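Local coordinates for lipid Binding Protein (Caenorhabditis elegans, PDB 6C1Z) that carries unsaturated fatty acids such as oleic acid from the lysosome to the nucleus, where it activates transcription of genes promoting longevity and mitochondrial beta oxidation, at residues E18-Y23 against V129-E134; K25-G30 against H107-T112; W12-S17 against T40-E45; K6-R11 against T113-G118. All blocks are in the same frame, centred on the assembly; numbering follows the deposited sequence.

Contact 1 (E18-Y23 against V129-E134). With SO4 (sulfate ion), chain C.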
# COMPACT_ATOMS: atom_id res chain seq x y z
N GLU A 18 -3.24 10.63 -7.13
CA GLU A 18 -2.83 11.99 -6.82
C GLU A 18 -1.56 11.90 -5.99
O GLU A 18 -1.52 11.19 -4.99
CB GLU A 18 -3.94 12.69 -6.00
CG GLU A 18 -4.11 14.16 -6.24
CD GLU A 18 -5.16 14.77 -5.31
OE1 GLU A 18 -5.37 14.22 -4.21
OE2 GLU A 18 -5.79 15.78 -5.69
N ASN A 19 -0.51 12.62 -6.40
CA ASN A 19 0.72 12.76 -5.63
C ASN A 19 1.51 11.46 -5.47
O ASN A 19 2.37 11.35 -4.58
CB ASN A 19 0.46 13.40 -4.25
CG ASN A 19 0.29 14.89 -4.32
OD1 ASN A 19 0.42 15.49 -5.38
ND2 ASN A 19 -0.01 15.49 -3.18
N PHE A 20 1.29 10.45 -6.31
CA PHE A 20 2.06 9.21 -6.14
C PHE A 20 3.53 9.41 -6.47
O PHE A 20 4.40 8.98 -5.70
CB PHE A 20 1.46 8.07 -6.97
CG PHE A 20 2.13 6.74 -6.77
CD1 PHE A 20 2.41 6.25 -5.49
CD2 PHE A 20 2.48 5.97 -7.85
CE1 PHE A 20 3.00 5.01 -5.32
CE2 PHE A 20 3.09 4.73 -7.67
CZ PHE A 20 3.35 4.26 -6.41
N GLU A 21 3.84 10.04 -7.61
CA GLU A 21 5.23 10.29 -7.95
C GLU A 21 5.91 11.15 -6.88
O GLU A 21 7.07 10.90 -6.53
CB GLU A 21 5.32 10.95 -9.33
CG GLU A 21 6.74 11.16 -9.84
CD GLU A 21 6.82 11.73 -11.25
OE1 GLU A 21 5.80 11.70 -11.97
OE2 GLU A 21 7.90 12.21 -11.64
N GLU A 22 5.19 12.15 -6.35
CA GLU A 22 5.72 13.01 -5.29
C GLU A 22 5.96 12.23 -4.01
O GLU A 22 6.96 12.47 -3.31
CB GLU A 22 4.76 14.17 -5.04
CG GLU A 22 4.72 15.21 -6.16
CD GLU A 22 6.04 15.96 -6.32
OE1 GLU A 22 6.83 16.01 -5.36
OE2 GLU A 22 6.27 16.49 -7.43
N TYR A 23 5.07 11.30 -3.68
CA TYR A 23 5.29 10.41 -2.55
C TYR A 23 6.54 9.55 -2.74
O TYR A 23 7.37 9.42 -1.83
CB TYR A 23 4.04 9.53 -2.30
CG TYR A 23 4.36 8.37 -1.41
CD1 TYR A 23 4.43 8.51 -0.04
CD2 TYR A 23 4.65 7.13 -1.97
CE1 TYR A 23 4.78 7.45 0.76
CE2 TYR A 23 5.01 6.07 -1.18
CZ TYR A 23 5.10 6.23 0.19
OH TYR A 23 5.47 5.16 0.96
N VAL A 129 4.10 14.63 2.51
CA VAL A 129 3.37 14.20 1.32
C VAL A 129 2.33 13.14 1.66
O VAL A 129 2.64 12.14 2.32
CB VAL A 129 4.31 13.69 0.21
CG1 VAL A 129 3.48 13.28 -1.04
CG2 VAL A 129 5.34 14.75 -0.13
N ILE A 130 1.11 13.35 1.18
CA ILE A 130 0.09 12.32 1.14
C ILE A 130 -0.29 12.06 -0.31
O ILE A 130 -0.67 12.99 -1.04
CB ILE A 130 -1.15 12.70 1.96
CG1 ILE A 130 -0.81 12.76 3.44
CG2 ILE A 130 -2.27 11.68 1.74
CD1 ILE A 130 -1.91 13.31 4.28
N CYS A 131 -0.22 10.80 -0.70
CA CYS A 131 -0.69 10.31 -2.00
C CYS A 131 -2.06 9.69 -1.79
O CYS A 131 -2.28 9.00 -0.80
CB CYS A 131 0.29 9.25 -2.57
SG CYS A 131 -0.41 8.15 -3.82
N ARG A 132 -2.97 9.91 -2.74
CA ARG A 132 -4.32 9.34 -2.68
C ARG A 132 -4.55 8.50 -3.93
O ARG A 132 -4.24 8.94 -5.04
CB ARG A 132 -5.39 10.45 -2.60
CG ARG A 132 -5.22 11.42 -1.45
CD ARG A 132 -6.23 12.57 -1.49
NE ARG A 132 -6.12 13.37 -0.28
CZ ARG A 132 -6.56 12.97 0.90
NH1 ARG A 132 -7.17 11.80 1.01
NH2 ARG A 132 -6.41 13.75 1.97
N ARG A 133 -5.05 7.30 -3.74
CA ARG A 133 -5.36 6.41 -4.85
C ARG A 133 -6.75 5.84 -4.67
O ARG A 133 -7.21 5.64 -3.55
CB ARG A 133 -4.32 5.32 -5.01
CG ARG A 133 -3.24 5.80 -5.97
CD ARG A 133 -1.87 5.40 -5.57
NE ARG A 133 -1.40 4.24 -6.32
CZ ARG A 133 -0.87 4.29 -7.54
NH1 ARG A 133 -0.81 5.42 -8.21
NH2 ARG A 133 -0.44 3.18 -8.12
N GLU A 134 -7.42 5.61 -5.79
CA GLU A 134 -8.76 5.06 -5.81
C GLU A 134 -8.81 3.90 -6.81
O GLU A 134 -8.30 4.03 -7.94
CB GLU A 134 -9.75 6.15 -6.19
CG GLU A 134 -11.18 5.70 -6.26
CD GLU A 134 -12.09 6.83 -6.71
OE1 GLU A 134 -11.80 7.44 -7.77
OE2 GLU A 134 -13.06 7.13 -5.99
S SO4 C . 0.40 10.67 -9.84
O1 SO4 C . 0.24 9.58 -10.80
O2 SO4 C . -0.39 10.32 -8.65
O3 SO4 C . 1.80 10.88 -9.52
O4 SO4 C . -0.17 11.87 -10.46
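Main-chain bonds fix the register where strand 10-18 ends. Glu18 and Arg132 form an antiparallel hydrogen-bonded pair: Glu18 N donates to Arg132 O at 2.9 Å, and Arg132 N donates to Glu18 O at 3.0 Å. Asn19 then turns the chain with a positive phi (66°), a conformation asparagine accepts readily, and its ND2 makes a weak bond to Ile130 O (3.4 Å).

Among the charged groups, Arg133 stacks its guanidinium over one face of Phe20, a cation-pi contact with Arg133 CZ 3.9 Å from the Phe20 ring centroid and the planes 28° apart. Bends at chi2 and chi3 bring the arginine there, and a bond from its NH1 to Ser17 helps to hold it. Glu18 runs alongside Arg132 on the same face of the sheet, yet Glu18 OE1 lies by the methylene Arg132 CD (3.3 Å), short of a salt bridge.

The apolar contacts centre on Cys131, small enough to lie against the helix: Cys131 SG meets Phe20 CB at 3.7 Å, and Cys131 CB meets Tyr23 CB at 3.8 Å. Val129 CG1 packs beside it on Tyr23 CB (4.0 Å).

A sulfate, probably from the crystallisation liquor, accepts bonds from Phe20 N and Glu21 N in the first turn of helix 20-27. The arrangement belongs to the fatty-acid-binding protein fold, in which the first strand leads into the helical lid beside the last strand of the barrel.

Contact 2 (K25-G30 against H107-T112). With SO4 (sulfate ion), chain B.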
# COMPACT_ATOMS: atom_id res chain seq x y z
N LYS A 25 9.12 10.26 -4.58
CA LYS A 25 10.27 11.15 -4.43
C LYS A 25 10.57 11.39 -2.96
O LYS A 25 11.73 11.34 -2.54
CB LYS A 25 10.01 12.48 -5.15
CG LYS A 25 11.17 13.47 -5.13
CD LYS A 25 10.83 14.70 -5.95
CE LYS A 25 11.90 15.76 -5.88
NZ LYS A 25 11.43 17.00 -6.56
N GLU A 26 9.53 11.63 -2.17
CA GLU A 26 9.72 11.94 -0.76
C GLU A 26 10.40 10.78 -0.03
O GLU A 26 11.24 11.01 0.85
CB GLU A 26 8.37 12.28 -0.13
CG GLU A 26 8.38 12.56 1.37
CD GLU A 26 9.02 13.87 1.70
OE1 GLU A 26 9.27 14.69 0.79
OE2 GLU A 26 9.28 14.11 2.90
N ILE A 27 10.07 9.53 -0.38
CA ILE A 27 10.65 8.38 0.33
C ILE A 27 11.99 7.96 -0.25
O ILE A 27 12.62 7.02 0.27
CB ILE A 27 9.71 7.17 0.45
CG1 ILE A 27 9.41 6.57 -0.93
CG2 ILE A 27 8.40 7.56 1.16
CD1 ILE A 27 8.82 5.18 -0.87
N GLY A 28 12.49 8.66 -1.26
CA GLY A 28 13.85 8.46 -1.73
C GLY A 28 13.98 7.68 -3.02
O GLY A 28 15.10 7.28 -3.34
N VAL A 29 12.91 7.49 -3.77
CA VAL A 29 12.99 6.76 -5.02
C VAL A 29 13.53 7.68 -6.11
O VAL A 29 13.17 8.86 -6.18
CB VAL A 29 11.61 6.21 -5.40
CG1 VAL A 29 11.68 5.50 -6.76
CG2 VAL A 29 11.10 5.28 -4.33
N GLY A 30 14.43 7.14 -6.96
CA GLY A 30 15.03 7.92 -8.03
C GLY A 30 14.06 8.26 -9.14
O GLY A 30 12.95 7.75 -9.24
N HIS A 107 13.04 6.70 5.02
CA HIS A 107 11.84 7.43 5.37
C HIS A 107 10.77 6.43 5.75
O HIS A 107 10.62 5.39 5.10
CB HIS A 107 11.31 8.26 4.19
CG HIS A 107 12.29 9.27 3.69
ND1 HIS A 107 12.24 10.59 4.08
CD2 HIS A 107 13.35 9.16 2.86
CE1 HIS A 107 13.23 11.25 3.51
NE2 HIS A 107 13.92 10.41 2.76
N SER A 108 9.99 6.76 6.77
CA SER A 108 8.89 5.92 7.19
C SER A 108 7.63 6.38 6.48
O SER A 108 7.52 7.53 6.05
CB SER A 108 8.71 6.01 8.71
OG SER A 108 9.85 5.54 9.39
N SER A 109 6.66 5.46 6.39
CA SER A 109 5.39 5.75 5.73
C SER A 109 4.24 5.16 6.53
O SER A 109 4.41 4.22 7.31
CB SER A 109 5.31 5.14 4.33
OG SER A 109 6.21 5.75 3.43
N VAL A 110 3.05 5.73 6.31
CA VAL A 110 1.80 5.15 6.81
C VAL A 110 0.88 4.94 5.62
O VAL A 110 0.63 5.88 4.86
CB VAL A 110 1.10 6.04 7.85
CG1 VAL A 110 -0.19 5.39 8.33
CG2 VAL A 110 2.03 6.26 9.02
N PHE A 111 0.38 3.71 5.47
CA PHE A 111 -0.54 3.36 4.40
C PHE A 111 -1.90 3.06 5.01
O PHE A 111 -2.01 2.34 5.99
CB PHE A 111 -0.06 2.13 3.65
CG PHE A 111 1.36 2.22 3.19
CD1 PHE A 111 1.78 3.22 2.33
CD2 PHE A 111 2.29 1.31 3.64
CE1 PHE A 111 3.12 3.28 1.91
CE2 PHE A 111 3.62 1.37 3.22
CZ PHE A 111 4.02 2.35 2.36
N THR A 112 -2.95 3.66 4.45
CA THR A 112 -4.30 3.42 4.94
C THR A 112 -5.14 2.94 3.78
O THR A 112 -5.11 3.56 2.71
CB THR A 112 -4.89 4.70 5.52
OG1 THR A 112 -4.00 5.23 6.51
CG2 THR A 112 -6.25 4.41 6.16
S SO4 B . 10.76 9.80 8.84
O1 SO4 B . 10.80 8.63 9.73
O2 SO4 B . 10.33 10.98 9.58
O3 SO4 B . 12.08 10.02 8.26
O4 SO4 B . 9.85 9.51 7.73
O HOH W 1 9.58 11.32 4.95
O HOH W 2 12.96 5.29 2.38
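A backbone carbonyl oxygen points into the face of an aromatic ring: Glu26 O sits over the centre of the His107 imidazole, 3.2 Å above its plane. The ring nitrogens are close to this oxygen, but the angles rule out hydrogen bonds. His107 reaches this place with CG anti to its own carbonyl carbon (chi1 -60°), its flat ring covering the last turn of the helix.

That turn finishes in a Schellman motif, with Gly28 N bonded to Lys25 O at 3.1 Å; the positive phi of Gly28 (104°) would jam a CB against the preceding carbonyl. Water supplies the polar links. One molecule donates to Ile27 O (2.7 Å) and accepts from His107 N (3.0 Å), while another lies 2.9 Å from His107 ND1 and bonds weakly to Glu26 OE2 and a sulfate oxygen. The same sulfate takes a bond from Ser108 N. Deeper in, Ile27 CG2 packs against Ser109 OG (3.6 Å), whose hydroxyl is bonded to Tyr23.

An alanine in place of His107 would remove the imidazole and probably lose both the cover over Glu26 O and the ND1 water bridge. Residues 25-30 probably form part of a nuclear localization signal. Glu26 O against the ring face, with the Glu26 carboxylate nearby, would probably make a protonated His107 somewhat easier, in a joint made by close packing of the ring on the helix end and by bridging water.

Contact 3 (W12-S17 against T40-E45). With SO4 (sulfate ion), chain C.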
# COMPACT_ATOMS: atom_id res chain seq x y z
N TRP A 12 -8.87 -5.34 -7.63
CA TRP A 12 -9.17 -3.92 -7.69
C TRP A 12 -8.26 -3.26 -8.72
O TRP A 12 -7.07 -3.57 -8.77
CB TRP A 12 -8.92 -3.31 -6.30
CG TRP A 12 -9.72 -3.89 -5.16
CD1 TRP A 12 -9.34 -4.91 -4.32
CD2 TRP A 12 -11.03 -3.48 -4.72
NE1 TRP A 12 -10.34 -5.16 -3.40
CE2 TRP A 12 -11.38 -4.29 -3.63
CE3 TRP A 12 -11.96 -2.50 -5.16
CZ2 TRP A 12 -12.57 -4.14 -2.94
CZ3 TRP A 12 -13.13 -2.37 -4.48
CH2 TRP A 12 -13.44 -3.19 -3.40
N LYS A 13 -8.83 -2.37 -9.54
CA LYS A 13 -8.12 -1.73 -10.65
C LYS A 13 -7.98 -0.24 -10.35
O LYS A 13 -8.97 0.42 -10.02
CB LYS A 13 -8.88 -1.94 -11.96
CG LYS A 13 -8.98 -3.38 -12.41
CD LYS A 13 -7.68 -3.89 -12.96
CE LYS A 13 -7.85 -5.30 -13.48
NZ LYS A 13 -6.67 -5.77 -14.27
N LEU A 14 -6.76 0.30 -10.48
CA LEU A 14 -6.56 1.72 -10.21
C LEU A 14 -7.32 2.58 -11.22
O LEU A 14 -7.16 2.39 -12.43
CB LEU A 14 -5.07 2.06 -10.26
CG LEU A 14 -4.73 3.50 -9.85
CD1 LEU A 14 -4.83 3.69 -8.36
CD2 LEU A 14 -3.36 3.91 -10.34
N VAL A 15 -8.12 3.53 -10.74
CA VAL A 15 -8.80 4.49 -11.59
C VAL A 15 -8.40 5.94 -11.33
O VAL A 15 -8.68 6.80 -12.18
CB VAL A 15 -10.34 4.33 -11.51
CG1 VAL A 15 -10.74 2.97 -12.03
CG2 VAL A 15 -10.83 4.53 -10.10
N HIS A 16 -7.78 6.28 -10.21
CA HIS A 16 -7.35 7.65 -9.98
C HIS A 16 -6.15 7.65 -9.05
O HIS A 16 -6.07 6.83 -8.14
CB HIS A 16 -8.46 8.52 -9.37
CG HIS A 16 -7.99 9.88 -8.97
ND1 HIS A 16 -7.83 10.91 -9.87
CD2 HIS A 16 -7.63 10.38 -7.76
CE1 HIS A 16 -7.40 11.99 -9.23
NE2 HIS A 16 -7.27 11.69 -7.95
N SER A 17 -5.25 8.61 -9.26
CA SER A 17 -4.07 8.77 -8.42
C SER A 17 -3.71 10.24 -8.32
O SER A 17 -3.84 11.00 -9.29
CB SER A 17 -2.88 7.97 -8.98
OG SER A 17 -1.76 8.07 -8.13
N THR A 40 2.01 3.43 -14.37
CA THR A 40 1.20 2.23 -14.45
C THR A 40 -0.14 2.42 -13.75
O THR A 40 -0.33 3.33 -12.93
CB THR A 40 1.90 1.05 -13.77
OG1 THR A 40 2.01 1.32 -12.37
CG2 THR A 40 3.27 0.81 -14.37
N SER A 41 -1.09 1.53 -14.08
CA SER A 41 -2.38 1.44 -13.40
C SER A 41 -2.46 0.02 -12.85
O SER A 41 -3.00 -0.88 -13.51
CB SER A 41 -3.54 1.74 -14.35
OG SER A 41 -3.51 3.11 -14.75
N PRO A 42 -1.95 -0.21 -11.64
CA PRO A 42 -1.80 -1.58 -11.14
C PRO A 42 -3.14 -2.21 -10.79
O PRO A 42 -4.16 -1.54 -10.66
CB PRO A 42 -0.93 -1.42 -9.89
CG PRO A 42 -1.08 -0.02 -9.49
CD PRO A 42 -1.36 0.77 -10.72
N THR A 43 -3.10 -3.53 -10.65
CA THR A 43 -4.19 -4.31 -10.09
C THR A 43 -3.79 -4.76 -8.70
O THR A 43 -2.71 -5.32 -8.51
CB THR A 43 -4.46 -5.52 -10.97
OG1 THR A 43 -4.86 -5.06 -12.26
CG2 THR A 43 -5.55 -6.39 -10.38
N LEU A 44 -4.66 -4.50 -7.73
CA LEU A 44 -4.41 -4.87 -6.35
C LEU A 44 -5.31 -6.05 -6.03
O LEU A 44 -6.53 -5.96 -6.15
CB LEU A 44 -4.69 -3.69 -5.42
CG LEU A 44 -4.80 -3.96 -3.92
CD1 LEU A 44 -3.53 -4.54 -3.36
CD2 LEU A 44 -5.18 -2.68 -3.16
N GLU A 45 -4.71 -7.16 -5.64
CA GLU A 45 -5.43 -8.35 -5.25
C GLU A 45 -5.27 -8.51 -3.75
O GLU A 45 -4.14 -8.52 -3.25
CB GLU A 45 -4.86 -9.56 -5.96
CG GLU A 45 -5.29 -10.91 -5.45
CD GLU A 45 -4.58 -12.03 -6.18
OE1 GLU A 45 -3.38 -12.28 -5.90
OE2 GLU A 45 -5.23 -12.62 -7.06
S SO4 C . 0.40 10.67 -9.84
O1 SO4 C . 0.24 9.58 -10.80
O2 SO4 C . -0.39 10.32 -8.65
O3 SO4 C . 1.80 10.88 -9.52
O4 SO4 C . -0.17 11.87 -10.46
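Two neighbouring antiparallel strands of the beta-barrel meet here, joined in the chain by the two-helix lid characteristic of fatty-acid-binding proteins. Trp12 and Leu44 form a hydrogen-bonded pair, with Trp12 N to Leu44 O and Leu44 N to Trp12 O both 2.8 Å long. Further along, Leu14 N donates to Pro42 O at 3.2 Å, almost along the C=O axis (177°).

Lys13 and Thr43 are the non-hydrogen-bonded pair between these rungs. Their side chains lie side by side, and a bend at chi2 (-74°) brings Lys13 NZ to Thr43 OG1 at 2.8 Å; a long lysine and a short hydroxyl thus match across the pair. An alanine at Lys13 would remove the ammonium group and probably cost Thr43 OG1 this donor, together with the methylenes packed beside it. On the sheet face of Trp12 and Leu44, the edge of the indole lies near Leu44 O, 3.5 Å from Trp12 CD1. Leu14 CD2 touches Pro42 CD at 3.7 Å, two compact apolar groups where the strands begin to part.

In the second shell, Trp12 NE1 is bonded to Phe8 O, which helps to hold the rotation of the indole, and Leu120 packs against both Trp12 and Leu44. Lys13 has a further, long and weak ion pair with Glu138. Val15 and His16 both face Glu134 in a classic beta bulge, beyond which Ser17 OG donates to sulfate O2 at 2.7 Å.

Contact 4 (K6-R11 against T113-G118)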
# COMPACT_ATOMS: atom_id res chain seq x y z
N LYS A 6 -13.64 -8.82 5.41
CA LYS A 6 -13.94 -9.63 4.24
C LYS A 6 -14.36 -8.80 3.03
O LYS A 6 -14.20 -9.26 1.89
CB LYS A 6 -15.02 -10.66 4.58
CG LYS A 6 -16.38 -10.06 4.89
CD LYS A 6 -17.47 -11.13 4.99
CE LYS A 6 -18.83 -10.49 5.22
NZ LYS A 6 -19.96 -11.46 5.05
N GLU A 7 -14.90 -7.59 3.22
CA GLU A 7 -15.33 -6.75 2.11
C GLU A 7 -14.16 -6.27 1.26
O GLU A 7 -14.38 -5.82 0.13
CB GLU A 7 -16.13 -5.56 2.64
CG GLU A 7 -17.38 -5.96 3.41
CD GLU A 7 -18.11 -4.78 4.02
OE1 GLU A 7 -18.45 -3.82 3.29
OE2 GLU A 7 -18.34 -4.81 5.24
N PHE A 8 -12.94 -6.37 1.77
CA PHE A 8 -11.78 -5.96 1.00
C PHE A 8 -11.32 -7.04 0.03
O PHE A 8 -10.52 -6.73 -0.87
CB PHE A 8 -10.62 -5.65 1.96
CG PHE A 8 -10.79 -4.38 2.74
CD1 PHE A 8 -11.59 -4.34 3.89
CD2 PHE A 8 -10.16 -3.22 2.35
CE1 PHE A 8 -11.71 -3.17 4.62
CE2 PHE A 8 -10.28 -2.05 3.08
CZ PHE A 8 -11.09 -2.02 4.23
N ILE A 9 -11.75 -8.28 0.23
CA ILE A 9 -11.20 -9.38 -0.55
C ILE A 9 -11.66 -9.29 -1.99
O ILE A 9 -12.86 -9.13 -2.28
CB ILE A 9 -11.59 -10.72 0.10
CG1 ILE A 9 -10.83 -10.88 1.41
CG2 ILE A 9 -11.31 -11.89 -0.86
CD1 ILE A 9 -11.32 -11.98 2.27
N GLY A 10 -10.71 -9.36 -2.92
CA GLY A 10 -11.01 -9.37 -4.33
C GLY A 10 -9.91 -8.69 -5.10
O GLY A 10 -8.81 -8.50 -4.59
N ARG A 11 -10.22 -8.31 -6.34
CA ARG A 11 -9.28 -7.70 -7.25
C ARG A 11 -9.78 -6.31 -7.61
O ARG A 11 -10.97 -6.12 -7.88
CB ARG A 11 -9.11 -8.58 -8.51
CG ARG A 11 -8.20 -9.82 -8.27
CD ARG A 11 -8.28 -10.89 -9.36
NE ARG A 11 -7.77 -10.43 -10.64
CZ ARG A 11 -6.49 -10.45 -11.01
NH1 ARG A 11 -5.56 -10.92 -10.18
NH2 ARG A 11 -6.14 -9.99 -12.20
N THR A 113 -5.86 1.83 3.97
CA THR A 113 -6.71 1.25 2.94
C THR A 113 -8.11 1.12 3.51
O THR A 113 -8.30 0.55 4.58
CB THR A 113 -6.18 -0.11 2.49
OG1 THR A 113 -4.83 0.02 2.04
CG2 THR A 113 -6.98 -0.69 1.37
N TRP A 114 -9.09 1.65 2.77
CA TRP A 114 -10.45 1.66 3.28
C TRP A 114 -11.41 1.59 2.11
O TRP A 114 -11.04 1.76 0.96
CB TRP A 114 -10.71 2.83 4.25
CG TRP A 114 -10.92 4.18 3.63
CD1 TRP A 114 -12.12 4.81 3.44
CD2 TRP A 114 -9.91 5.09 3.16
NE1 TRP A 114 -11.91 6.03 2.86
CE2 TRP A 114 -10.57 6.26 2.72
CE3 TRP A 114 -8.51 5.04 3.10
CZ2 TRP A 114 -9.90 7.34 2.17
CZ3 TRP A 114 -7.83 6.13 2.58
CH2 TRP A 114 -8.53 7.27 2.12
N LEU A 115 -12.67 1.31 2.42
CA LEU A 115 -13.73 1.18 1.42
C LEU A 115 -14.74 2.31 1.55
O LEU A 115 -15.12 2.71 2.66
CB LEU A 115 -14.46 -0.15 1.56
CG LEU A 115 -13.63 -1.43 1.45
CD1 LEU A 115 -14.50 -2.66 1.58
CD2 LEU A 115 -12.88 -1.46 0.13
N GLU A 116 -15.17 2.84 0.41
CA GLU A 116 -16.19 3.87 0.38
C GLU A 116 -17.10 3.59 -0.80
O GLU A 116 -16.66 3.63 -1.95
CB GLU A 116 -15.60 5.26 0.24
CG GLU A 116 -15.01 5.73 1.54
CD GLU A 116 -14.58 7.16 1.50
OE1 GLU A 116 -14.58 7.76 0.40
OE2 GLU A 116 -14.20 7.66 2.57
N ASN A 117 -18.36 3.32 -0.51
CA ASN A 117 -19.38 3.24 -1.53
C ASN A 117 -18.94 2.36 -2.69
O ASN A 117 -19.11 2.69 -3.86
CB ASN A 117 -19.78 4.65 -1.98
CG ASN A 117 -20.21 5.52 -0.82
OD1 ASN A 117 -21.08 5.13 -0.04
ND2 ASN A 117 -19.57 6.67 -0.66
N GLY A 118 -18.37 1.21 -2.35
CA GLY A 118 -18.03 0.21 -3.34
C GLY A 118 -16.65 0.35 -3.93
O GLY A 118 -16.21 -0.56 -4.63
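The backbones of 6-11 and 113-118 keep apart, with no strand pairing and their nearest CA atoms, of Phe8 and Leu115, 7.4 Å from each other; residues 6-8 make a helix-like turn in which Ile9 N bonds to Lys6 O, while Thr113 to Glu116 are extended. Side chains fill the gap. Phe8 carries the contact: Leu115 CG stands over the centre of its ring, 3.8 Å from the Phe8 centroid and 13° off the normal, a CH-pi contact. At the ring's edge Phe8 CE2 meets Trp114 CA at 3.7 Å, and the same carbon lies 4.0 Å from Thr113 CG2.

Branching suits leucine to this place. With CD1 anti to CA (chi2 -179°), Leu115 sends CD1 onto the residue before Phe8, 3.5 Å from Glu7 CB, while CD2 stays by the phenylalanine. The Glu7 carboxylate reaches back along the chain, OE2 accepting from Ser4 N.

Trp114 points the other way. Its NE1 donates to Glu116 OE2 at 2.8 Å, in the plane of the indole but from above the carboxylate plane, and Lys94 makes a cation-pi contact with it. Phe95 meets Phe8 edge-to-face, Val3 touches both Phe8 and Leu115, and Thr113 OG1 is bonded to Gln122. Such packing of the N-terminal segment, just before the first strand, across the barrel end remote from the helices is a feature of the fatty-acid-binding protein fold.

How the contacts relate
All four contacts belong to one antiparallel barrel, here without lipid. In this family the fatty acid lies inside the barrel and probably enters near the helices, so contacts 1 and 2 lie at the lidded end and contact 4 at the other. Contacts 1 and 2, with centres 10 Å apart, share helix 20-27 and meet where Tyr23 OH and Ser109 OG lie 2.6 Å apart, a probable hydrogen bond. Contacts 1 and 3 touch the same sulfate, and Glu134 O lies 2.8 Å from Val15 N. Contact 3 passes to contact 4 through Trp12, whose CH2 lies 4.0 Å from Leu115 CD2. Contacts 2 and 4 use the same strand, yet their centres are 23 Å apart.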